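Local coordinates for ribokinase (Giardia lamblia, PDB 6WHJ), which probably catalyses the ATP- and magnesium-dependent phosphorylation of D-ribose at O-5, giving D-ribose 5-phosphate for nucleotide and pentose phosphate metabolism, at residues B[16-27]-B[99-110]; B[41-50]-B[77-86]. All blocks are in the same frame, centred on the assembly; numbering follows the deposited sequence.

Interaction 1. Residues B[16-27]-B[99-110]; sequences NRDLVWYVKDFP and GNAGIYVAESGE. With EDO (1,2-ethanediol), chain F.
The carbonyl oxygen of Ile-103 takes a hydrogen bond from Trp-21 N (2.8 Å) and a CA-H...O contact from Val-20 CA (3.4 Å). It also lies in the plane of the indole, at its edge, 3.6 Å from Trp-21 CE3, where the ring C-H suits a carbonyl. Backbone hydrogen bonds of the parallel-strand type join the two segments from Arg-17 to Val-23. On one face of the sheet Val-20 sits between two neighbours: its CG1, anti to the backbone N (chi1 178°), meets Val-105 CG2 at 3.7 Å, while its CG2 lies against Ile-103. Branched, compact side chains suit these adjoining strand positions. Further along this face Asn-16 ND2 donates to O2 of a bound ethanediol (3.2 Å), and that hydroxyl in turn donates a hydrogen bond to Asp-18 OD1 (3.1 Å). Glu-146 also binds the diol. Beyond the strands, Phe-26 folds back so that Ala-106 CB, a methyl small enough to come close over a ring, sits over its centre in a CH-pi contact, 4.1 Å from the centroid. The other face carries Trp-21, Asn-100 and Tyr-104 to the second subunit: Trp-21 NE1 binds Asn-100 OD1 of the second subunit, Tyr-104 OH binds Gly-102 O there, and the two Tyr-104 rings stack. Such a small sheet, one face toward the predicted sugar pocket and the other in the dimer interface, is the lid, or beta-clasp, of dimeric ribokinases.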
loop_
_atom_site.group_PDB
_atom_site.type_symbol
_atom_site.label_atom_id
_atom_site.label_comp_id
_atom_site.label_asym_id
_atom_site.label_seq_id
_atom_site.Cartn_x
_atom_site.Cartn_y
_atom_site.Cartn_z
ATOM N N ASN B 16 11.847 3.727 -5.962
ATOM C CA ASN B 16 10.712 3.543 -5.075
ATOM C C ASN B 16 10.922 2.273 -4.265
ATOM O O ASN B 16 11.324 1.240 -4.810
ATOM C CB ASN B 16 9.391 3.428 -5.857
ATOM C CG ASN B 16 9.066 4.672 -6.674
ATOM O OD1 ASN B 16 9.162 5.793 -6.186
ATOM N ND2 ASN B 16 8.684 4.470 -7.925
ATOM N N ARG B 17 10.659 2.351 -2.964
ATOM C CA ARG B 17 10.539 1.148 -2.155
ATOM C C ARG B 17 9.144 0.575 -2.399
ATOM O O ARG B 17 8.134 1.226 -2.100
ATOM C CB ARG B 17 10.766 1.459 -0.675
ATOM C CG ARG B 17 10.783 0.234 0.230
ATOM C CD ARG B 17 11.778 -0.767 -0.283
ATOM N NE ARG B 17 11.936 -1.935 0.582
ATOM C CZ ARG B 17 13.012 -2.201 1.318
ATOM N NH1 ARG B 17 14.063 -1.383 1.304
ATOM N NH2 ARG B 17 13.043 -3.303 2.061
ATOM N N ASP B 18 9.086 -0.617 -2.980
ATOM C CA ASP B 18 7.813 -1.244 -3.319
ATOM C C ASP B 18 7.222 -1.903 -2.075
ATOM O O ASP B 18 7.867 -2.750 -1.449
ATOM C CB ASP B 18 8.024 -2.282 -4.420
ATOM C CG ASP B 18 8.156 -1.672 -5.810
ATOM O OD1 ASP B 18 7.858 -0.474 -6.004
ATOM O OD2 ASP B 18 8.606 -2.405 -6.717
ATOM N N LEU B 19 6.027 -1.478 -1.677
ATOM C CA LEU B 19 5.300 -2.117 -0.580
ATOM C C LEU B 19 4.104 -2.853 -1.173
ATOM O O LEU B 19 3.146 -2.221 -1.638
ATOM C CB LEU B 19 4.877 -1.102 0.473
ATOM C CG LEU B 19 5.990 -0.174 0.956
ATOM C CD1 LEU B 19 5.427 0.949 1.820
ATOM C CD2 LEU B 19 6.995 -0.986 1.716
ATOM N N VAL B 20 4.147 -4.182 -1.121
ATOM C CA VAL B 20 3.312 -5.044 -1.948
ATOM C C VAL B 20 2.496 -5.964 -1.054
ATOM O O VAL B 20 3.046 -6.606 -0.154
ATOM C CB VAL B 20 4.164 -5.871 -2.932
ATOM C CG1 VAL B 20 3.286 -6.796 -3.761
ATOM C CG2 VAL B 20 4.941 -4.952 -3.849
ATOM N N TRP B 21 1.193 -6.028 -1.307
ATOM C CA TRP B 21 0.300 -6.968 -0.640
ATOM C C TRP B 21 -0.283 -7.926 -1.670
ATOM O O TRP B 21 -0.817 -7.493 -2.698
ATOM C CB TRP B 21 -0.827 -6.241 0.108
ATOM C CG TRP B 21 -0.384 -5.507 1.349
ATOM C CD1 TRP B 21 -0.449 -5.956 2.636
ATOM C CD2 TRP B 21 0.196 -4.202 1.409
ATOM N NE1 TRP B 21 0.047 -5.009 3.494
ATOM C CE2 TRP B 21 0.452 -3.922 2.768
ATOM C CE3 TRP B 21 0.526 -3.240 0.446
ATOM C CZ2 TRP B 21 1.032 -2.728 3.187
ATOM C CZ3 TRP B 21 1.093 -2.049 0.867
ATOM C CH2 TRP B 21 1.340 -1.805 2.224
ATOM N N TYR B 22 -0.210 -9.218 -1.379
ATOM C CA TYR B 22 -0.721 -10.257 -2.262
ATOM C C TYR B 22 -2.081 -10.692 -1.744
ATOM O O TYR B 22 -2.199 -11.167 -0.610
ATOM C CB TYR B 22 0.243 -11.445 -2.348
ATOM C CG TYR B 22 1.535 -11.077 -3.037
ATOM C CD1 TYR B 22 2.589 -10.494 -2.335
ATOM C CD2 TYR B 22 1.685 -11.271 -4.407
ATOM C CE1 TYR B 22 3.762 -10.135 -2.978
ATOM C CE2 TYR B 22 2.847 -10.912 -5.062
ATOM C CZ TYR B 22 3.882 -10.341 -4.351
ATOM O OH TYR B 22 5.036 -9.987 -5.024
ATOM N N VAL B 23 -3.105 -10.504 -2.571
ATOM C CA VAL B 23 -4.491 -10.756 -2.202
ATOM C C VAL B 23 -5.088 -11.724 -3.211
ATOM O O VAL B 23 -4.567 -11.907 -4.315
ATOM C CB VAL B 23 -5.312 -9.453 -2.148
ATOM C CG1 VAL B 23 -4.773 -8.548 -1.073
ATOM C CG2 VAL B 23 -5.229 -8.732 -3.497
ATOM N N LYS B 24 -6.200 -12.349 -2.819
ATOM C CA LYS B 24 -6.933 -13.177 -3.768
ATOM C C LYS B 24 -7.481 -12.323 -4.898
ATOM O O LYS B 24 -7.266 -12.615 -6.078
ATOM C CB LYS B 24 -8.075 -13.908 -3.066
ATOM C CG LYS B 24 -7.695 -15.196 -2.362
ATOM C CD LYS B 24 -8.948 -15.880 -1.826
ATOM C CE LYS B 24 -8.620 -17.001 -0.847
ATOM N NZ LYS B 24 -9.858 -17.591 -0.237
ATOM N N ASP B 25 -8.213 -11.273 -4.547
ATOM C CA ASP B 25 -8.746 -10.308 -5.493
ATOM C C ASP B 25 -8.587 -8.916 -4.908
ATOM O O ASP B 25 -8.454 -8.744 -3.695
ATOM C CB ASP B 25 -10.203 -10.598 -5.829
ATOM C CG ASP B 25 -10.353 -11.837 -6.677
ATOM O OD1 ASP B 25 -9.942 -11.779 -7.863
ATOM O OD2 ASP B 25 -10.839 -12.868 -6.151
ATOM N N PHE B 26 -8.569 -7.925 -5.789
ATOM C CA PHE B 26 -8.509 -6.553 -5.323
ATOM C C PHE B 26 -9.695 -6.291 -4.404
ATOM O O PHE B 26 -10.808 -6.760 -4.674
ATOM C CB PHE B 26 -8.546 -5.569 -6.489
ATOM C CG PHE B 26 -7.378 -5.674 -7.413
ATOM C CD1 PHE B 26 -6.083 -5.639 -6.925
ATOM C CD2 PHE B 26 -7.577 -5.791 -8.779
ATOM C CE1 PHE B 26 -4.997 -5.727 -7.787
ATOM C CE2 PHE B 26 -6.501 -5.880 -9.645
ATOM C CZ PHE B 26 -5.208 -5.847 -9.146
ATOM N N PRO B 27 -9.496 -5.582 -3.303
ATOM C CA PRO B 27 -10.640 -5.179 -2.488
ATOM C C PRO B 27 -11.483 -4.184 -3.263
ATOM O O PRO B 27 -10.987 -3.459 -4.126
ATOM C CB PRO B 27 -9.988 -4.527 -1.265
ATOM C CG PRO B 27 -8.684 -4.009 -1.802
ATOM C CD PRO B 27 -8.230 -5.016 -2.808
ATOM N N GLY B 99 10.880 7.719 -2.034
ATOM C CA GLY B 99 9.651 7.346 -2.709
ATOM C C GLY B 99 9.250 5.913 -2.415
ATOM O O GLY B 99 10.087 5.055 -2.120
ATOM N N ASN B 100 7.944 5.658 -2.467
ATOM C CA ASN B 100 7.446 4.296 -2.328
ATOM C C ASN B 100 6.261 4.073 -3.259
ATOM O O ASN B 100 5.767 4.990 -3.923
ATOM C CB ASN B 100 7.058 3.924 -0.884
ATOM C CG ASN B 100 5.943 4.785 -0.304
ATOM O OD1 ASN B 100 5.017 5.202 -0.997
ATOM N ND2 ASN B 100 5.973 4.950 1.009
ATOM N N ALA B 101 5.821 2.819 -3.300
ATOM C CA ALA B 101 4.631 2.404 -4.026
ATOM C C ALA B 101 3.854 1.414 -3.168
ATOM O O ALA B 101 4.439 0.467 -2.623
ATOM C CB ALA B 101 5.003 1.764 -5.370
ATOM N N GLY B 102 2.541 1.622 -3.069
ATOM C CA GLY B 102 1.655 0.682 -2.417
ATOM C C GLY B 102 0.957 -0.144 -3.476
ATOM O O GLY B 102 0.184 0.381 -4.276
ATOM N N ILE B 103 1.228 -1.446 -3.469
ATOM C CA ILE B 103 0.877 -2.321 -4.578
ATOM C C ILE B 103 -0.019 -3.444 -4.077
ATOM O O ILE B 103 0.273 -4.069 -3.051
ATOM C CB ILE B 103 2.141 -2.877 -5.265
ATOM C CG1 ILE B 103 3.007 -1.719 -5.779
ATOM C CG2 ILE B 103 1.775 -3.847 -6.385
ATOM C CD1 ILE B 103 4.284 -2.144 -6.456
ATOM N N TYR B 104 -1.117 -3.681 -4.794
ATOM C CA TYR B 104 -1.949 -4.867 -4.636
ATOM C C TYR B 104 -1.752 -5.783 -5.839
ATOM O O TYR B 104 -1.886 -5.348 -6.990
ATOM C CB TYR B 104 -3.437 -4.523 -4.526
ATOM C CG TYR B 104 -3.859 -3.654 -3.366
ATOM C CD1 TYR B 104 -3.042 -3.462 -2.257
ATOM C CD2 TYR B 104 -5.106 -3.040 -3.378
ATOM C CE1 TYR B 104 -3.461 -2.667 -1.195
ATOM C CE2 TYR B 104 -5.528 -2.253 -2.338
ATOM C CZ TYR B 104 -4.710 -2.070 -1.251
ATOM O OH TYR B 104 -5.164 -1.272 -0.230
ATOM N N VAL B 105 -1.433 -7.045 -5.575
ATOM C CA VAL B 105 -1.299 -8.052 -6.614
ATOM C C VAL B 105 -2.384 -9.097 -6.390
ATOM O O VAL B 105 -2.418 -9.747 -5.335
ATOM C CB VAL B 105 0.099 -8.681 -6.615
ATOM C CG1 VAL B 105 0.245 -9.635 -7.773
ATOM C CG2 VAL B 105 1.157 -7.591 -6.689
ATOM N N ALA B 106 -3.301 -9.216 -7.353
ATOM C CA ALA B 106 -4.336 -10.237 -7.295
ATOM C C ALA B 106 -3.777 -11.572 -7.779
ATOM O O ALA B 106 -2.696 -11.640 -8.373
ATOM C CB ALA B 106 -5.550 -9.834 -8.131
ATOM N N GLU B 107 -4.517 -12.653 -7.500
ATOM C CA GLU B 107 -4.076 -13.975 -7.942
ATOM C C GLU B 107 -4.085 -14.104 -9.458
ATOM O O GLU B 107 -3.450 -15.015 -9.993
ATOM C CB GLU B 107 -4.962 -15.078 -7.348
ATOM C CG GLU B 107 -4.763 -15.338 -5.862
ATOM C CD GLU B 107 -5.809 -16.284 -5.303
ATOM O OE1 GLU B 107 -5.535 -16.915 -4.257
ATOM O OE2 GLU B 107 -6.901 -16.405 -5.914
ATOM N N SER B 108 -4.772 -13.205 -10.160
ATOM C CA SER B 108 -4.699 -13.177 -11.610
ATOM C C SER B 108 -3.358 -12.655 -12.106
ATOM O O SER B 108 -2.998 -12.897 -13.265
ATOM C CB SER B 108 -5.851 -12.335 -12.169
ATOM O OG SER B 108 -5.797 -10.996 -11.717
ATOM N N GLY B 109 -2.611 -11.950 -11.261
ATOM C CA GLY B 109 -1.374 -11.319 -11.662
ATOM C C GLY B 109 -1.509 -9.834 -11.875
ATOM O O GLY B 109 -0.489 -9.139 -11.983
ATOM N N GLU B 110 -2.739 -9.333 -11.898
ATOM C CA GLU B 110 -2.994 -7.921 -12.120
ATOM C C GLU B 110 -2.497 -7.099 -10.932
ATOM O O GLU B 110 -2.396 -7.587 -9.805
ATOM C CB GLU B 110 -4.492 -7.696 -12.348
ATOM C CG GLU B 110 -4.806 -6.476 -13.202
ATOM C CD GLU B 110 -6.239 -6.440 -13.732
ATOM O OE1 GLU B 110 -7.149 -7.090 -13.149
ATOM O OE2 GLU B 110 -6.449 -5.746 -14.753
HETATM C C1 EDO F . 7.426 0.761 -10.653
HETATM O O1 EDO F . 6.389 1.750 -10.730
HETATM C C2 EDO F . 7.615 0.314 -9.205
HETATM O O2 EDO F . 7.591 1.475 -8.364
#

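Interaction 2. Residues B[41-50]-B[77-86]; sequences HGGKGSNQAI and ILAHYRELGI. With EDO (1,2-ethanediol), chain F.
His-41 and His-80 lie ring on ring in an offset stack, planes 23° apart and centroids 4.5 Å apart. His-41 CD2 sits over one face of the His-80 imidazole, off centre, while Leu-84 of the same helix covers the opposite face with its CG. The CD1 methyl of Ile-77 comes over a face of the His-41 ring, 4.0 Å from its centroid, the isoleucine and the histidine running antiparallel past one another. With CG1 anti to the backbone N (chi1 -173°), Ile-77 carries this methyl across to the imidazole. Deeper in, Tyr-81 spans the space between helices 44-50 and 77-84, whose axes run nearly parallel at 12.4 Å, a gap that a long aromatic side chain can bridge. Its phenol reaches Ser-46, and the hydroxyls Ser-46 OG and Tyr-81 OH share a hydrogen bond of 2.7 Å, the serine oxygen lying in the ring plane at the edge. Ile-50 crosses the phenol obliquely, CG1 to CZ 3.9 Å, and meets Leu-84 at about a right angle, CG2 to CD1 3.8 Å. Phe-64 of strand 62-69 meets the Tyr-81 ring. The hydroxyl pair is buried beside apolar branches, where the bond between the two offsets part of the cost of burying them. His-41 ND1 is hydrogen-bonded to Tyr-15 OH, and the close stacking of the imidazoles would probably disfavour protonation of both at once.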
loop_
_atom_site.group_PDB
_atom_site.type_symbol
_atom_site.label_atom_id
_atom_site.label_comp_id
_atom_site.label_asym_id
_atom_site.label_seq_id
_atom_site.Cartn_x
_atom_site.Cartn_y
_atom_site.Cartn_z
ATOM N N HIS B 41 12.891 -3.532 -3.558
ATOM C CA HIS B 41 13.392 -2.402 -4.329
ATOM C C HIS B 41 12.617 -2.226 -5.630
ATOM O O HIS B 41 12.334 -3.192 -6.343
ATOM C CB HIS B 41 14.872 -2.618 -4.650
ATOM C CG HIS B 41 15.752 -2.595 -3.443
ATOM N ND1 HIS B 41 15.709 -1.578 -2.510
ATOM C CD2 HIS B 41 16.667 -3.485 -2.989
ATOM C CE1 HIS B 41 16.581 -1.830 -1.548
ATOM N NE2 HIS B 41 17.170 -2.983 -1.812
ATOM N N GLY B 42 12.272 -0.992 -5.940
ATOM C CA GLY B 42 11.559 -0.679 -7.167
ATOM C C GLY B 42 11.984 0.666 -7.722
ATOM O O GLY B 42 13.119 1.111 -7.529
ATOM N N GLY B 43 11.063 1.314 -8.419
ATOM C CA GLY B 43 11.367 2.501 -9.177
ATOM C C GLY B 43 11.809 2.110 -10.570
ATOM O O GLY B 43 12.727 1.305 -10.730
ATOM N N LYS B 44 11.161 2.656 -11.596
ATOM C CA LYS B 44 11.541 2.286 -12.952
ATOM C C LYS B 44 12.956 2.751 -13.268
ATOM O O LYS B 44 13.682 2.078 -14.010
ATOM C CB LYS B 44 10.523 2.837 -13.947
ATOM C CG LYS B 44 9.378 1.895 -14.156
ATOM C CD LYS B 44 8.229 2.549 -14.894
ATOM C CE LYS B 44 7.067 1.588 -14.993
ATOM N NZ LYS B 44 7.609 0.233 -15.279
ATOM N N GLY B 45 13.366 3.899 -12.729
ATOM C CA GLY B 45 14.728 4.339 -12.955
ATOM C C GLY B 45 15.731 3.375 -12.361
ATOM O O GLY B 45 16.651 2.916 -13.041
ATOM N N SER B 46 15.527 2.998 -11.099
ATOM C CA SER B 46 16.501 2.142 -10.431
ATOM C C SER B 46 16.453 0.709 -10.947
ATOM O O SER B 46 17.490 0.038 -11.018
ATOM C CB SER B 46 16.280 2.178 -8.923
ATOM O OG SER B 46 17.211 1.329 -8.275
ATOM N N ASN B 47 15.262 0.208 -11.287
ATOM C CA ASN B 47 15.166 -1.147 -11.828
ATOM C C ASN B 47 15.933 -1.278 -13.130
ATOM O O ASN B 47 16.617 -2.281 -13.359
ATOM C CB ASN B 47 13.711 -1.532 -12.044
ATOM C CG ASN B 47 13.012 -1.880 -10.764
ATOM O OD1 ASN B 47 13.650 -2.146 -9.739
ATOM N ND2 ASN B 47 11.688 -1.866 -10.804
ATOM N N GLN B 48 15.831 -0.273 -13.994
ATOM C CA GLN B 48 16.529 -0.329 -15.269
ATOM C C GLN B 48 18.030 -0.164 -15.098
ATOM O O GLN B 48 18.802 -0.743 -15.870
ATOM C CB GLN B 48 15.977 0.731 -16.212
ATOM C CG GLN B 48 14.665 0.356 -16.810
ATOM C CD GLN B 48 14.059 1.515 -17.536
ATOM O OE1 GLN B 48 14.776 2.432 -17.936
ATOM N NE2 GLN B 48 12.742 1.470 -17.757
ATOM N N ALA B 49 18.462 0.603 -14.092
ATOM C CA ALA B 49 19.892 0.707 -13.815
ATOM C C ALA B 49 20.437 -0.594 -13.235
ATOM O O ALA B 49 21.577 -0.978 -13.522
ATOM C CB ALA B 49 20.166 1.872 -12.866
ATOM N N ILE B 50 19.646 -1.279 -12.406
ATOM C CA ILE B 50 20.108 -2.532 -11.824
ATOM C C ILE B 50 20.175 -3.623 -12.890
ATOM O O ILE B 50 21.119 -4.425 -12.921
ATOM C CB ILE B 50 19.210 -2.914 -10.629
ATOM C CG1 ILE B 50 19.420 -1.899 -9.498
ATOM C CG2 ILE B 50 19.499 -4.328 -10.143
ATOM C CD1 ILE B 50 18.595 -2.124 -8.229
ATOM N N ILE B 77 19.252 1.680 -0.048
ATOM C CA ILE B 77 19.438 1.550 -1.486
ATOM C C ILE B 77 20.838 2.010 -1.898
ATOM O O ILE B 77 21.430 1.435 -2.820
ATOM C CB ILE B 77 18.317 2.278 -2.259
ATOM C CG1 ILE B 77 18.437 1.992 -3.753
ATOM C CG2 ILE B 77 18.328 3.771 -2.006
ATOM C CD1 ILE B 77 18.380 0.493 -4.097
ATOM N N LEU B 78 21.410 3.011 -1.218
ATOM C CA LEU B 78 22.808 3.359 -1.472
ATOM C C LEU B 78 23.726 2.194 -1.150
ATOM O O LEU B 78 24.678 1.919 -1.894
ATOM C CB LEU B 78 23.245 4.566 -0.647
ATOM C CG LEU B 78 23.170 5.949 -1.273
ATOM C CD1 LEU B 78 21.724 6.412 -1.286
ATOM C CD2 LEU B 78 24.056 6.916 -0.522
ATOM N N ALA B 79 23.480 1.525 -0.019
ATOM C CA ALA B 79 24.273 0.355 0.329
ATOM C C ALA B 79 24.058 -0.762 -0.684
ATOM O O ALA B 79 25.005 -1.463 -1.060
ATOM C CB ALA B 79 23.923 -0.113 1.738
ATOM N N HIS B 80 22.819 -0.915 -1.163
ATOM C CA HIS B 80 22.509 -1.977 -2.114
ATOM C C HIS B 80 23.293 -1.796 -3.403
ATOM O O HIS B 80 23.807 -2.770 -3.969
ATOM C CB HIS B 80 21.006 -1.997 -2.400
ATOM C CG HIS B 80 20.569 -3.110 -3.303
ATOM N ND1 HIS B 80 20.891 -4.429 -3.070
ATOM C CD2 HIS B 80 19.828 -3.099 -4.438
ATOM C CE1 HIS B 80 20.371 -5.182 -4.024
ATOM N NE2 HIS B 80 19.722 -4.399 -4.867
ATOM N N TYR B 81 23.411 -0.551 -3.874
ATOM C CA TYR B 81 24.172 -0.296 -5.090
ATOM C C TYR B 81 25.641 -0.629 -4.893
ATOM O O TYR B 81 26.292 -1.140 -5.813
ATOM C CB TYR B 81 23.986 1.155 -5.534
ATOM C CG TYR B 81 22.846 1.324 -6.510
ATOM C CD1 TYR B 81 21.532 1.291 -6.078
ATOM C CD2 TYR B 81 23.086 1.511 -7.869
ATOM C CE1 TYR B 81 20.480 1.434 -6.971
ATOM C CE2 TYR B 81 22.035 1.657 -8.771
ATOM C CZ TYR B 81 20.736 1.619 -8.311
ATOM O OH TYR B 81 19.683 1.761 -9.183
ATOM N N ARG B 82 26.175 -0.379 -3.691
ATOM C CA ARG B 82 27.566 -0.730 -3.421
ATOM C C ARG B 82 27.798 -2.230 -3.560
ATOM O O ARG B 82 28.728 -2.660 -4.250
ATOM C CB ARG B 82 27.991 -0.245 -2.030
ATOM C CG ARG B 82 28.238 1.251 -1.928
ATOM C CD ARG B 82 28.860 1.658 -0.578
ATOM N NE ARG B 82 27.891 1.691 0.517
ATOM C CZ ARG B 82 27.194 2.777 0.856
ATOM N NH1 ARG B 82 27.361 3.911 0.178
ATOM N NH2 ARG B 82 26.334 2.737 1.872
ATOM N N GLU B 83 26.937 -3.045 -2.948
ATOM C CA GLU B 83 27.108 -4.489 -3.062
ATOM C C GLU B 83 26.982 -4.959 -4.510
ATOM O O GLU B 83 27.595 -5.966 -4.886
ATOM C CB GLU B 83 26.097 -5.215 -2.167
ATOM N N LEU B 84 26.230 -4.231 -5.348
ATOM C CA LEU B 84 26.112 -4.594 -6.756
ATOM C C LEU B 84 27.273 -4.062 -7.586
ATOM O O LEU B 84 27.503 -4.555 -8.698
ATOM C CB LEU B 84 24.803 -4.063 -7.344
ATOM C CG LEU B 84 23.484 -4.709 -6.911
ATOM C CD1 LEU B 84 22.304 -3.994 -7.550
ATOM C CD2 LEU B 84 23.467 -6.180 -7.247
ATOM N N GLY B 85 28.006 -3.074 -7.071
ATOM C CA GLY B 85 29.117 -2.491 -7.798
ATOM C C GLY B 85 28.720 -1.569 -8.927
ATOM O O GLY B 85 29.473 -1.436 -9.899
ATOM N N ILE B 86 27.579 -0.893 -8.814
ATOM C CA ILE B 86 27.045 -0.026 -9.858
ATOM C C ILE B 86 27.275 1.424 -9.437
ATOM O O ILE B 86 26.672 1.882 -8.459
ATOM C CB ILE B 86 25.558 -0.290 -10.110
ATOM C CG1 ILE B 86 25.321 -1.762 -10.440
ATOM C CG2 ILE B 86 25.054 0.614 -11.212
ATOM C CD1 ILE B 86 23.859 -2.111 -10.645
HETATM C C1 EDO F . 7.426 0.761 -10.653
HETATM O O1 EDO F . 6.389 1.750 -10.730
HETATM C C2 EDO F . 7.615 0.314 -9.205
HETATM O O2 EDO F . 7.591 1.475 -8.364
#

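Interactions 1 and 2 have centres 21 Å apart but meet at the predicted ribose pocket. Strand 32-42, which ends in His-41 and Gly-42, lies beside strand 16-22 in the lid sheet, so the lid runs directly into the helix that starts at Lys-44. At this join Asp-18 OD2 packs 3.4 Å from Gly-42 CA, Asn-16 ND2 lies 3.6 Å from Gly-43 CA, and Arg-17 NH1 lies 3.8 Å from His-41 CE1. The ethanediol touches both contacts, with Gly-43 N making only a weak bond to it, and may mark where sugar hydroxyls bind. Nearby, Gln-48 NE2 is hydrogen-bonded to OD1 of Asp-274, the predicted proton acceptor.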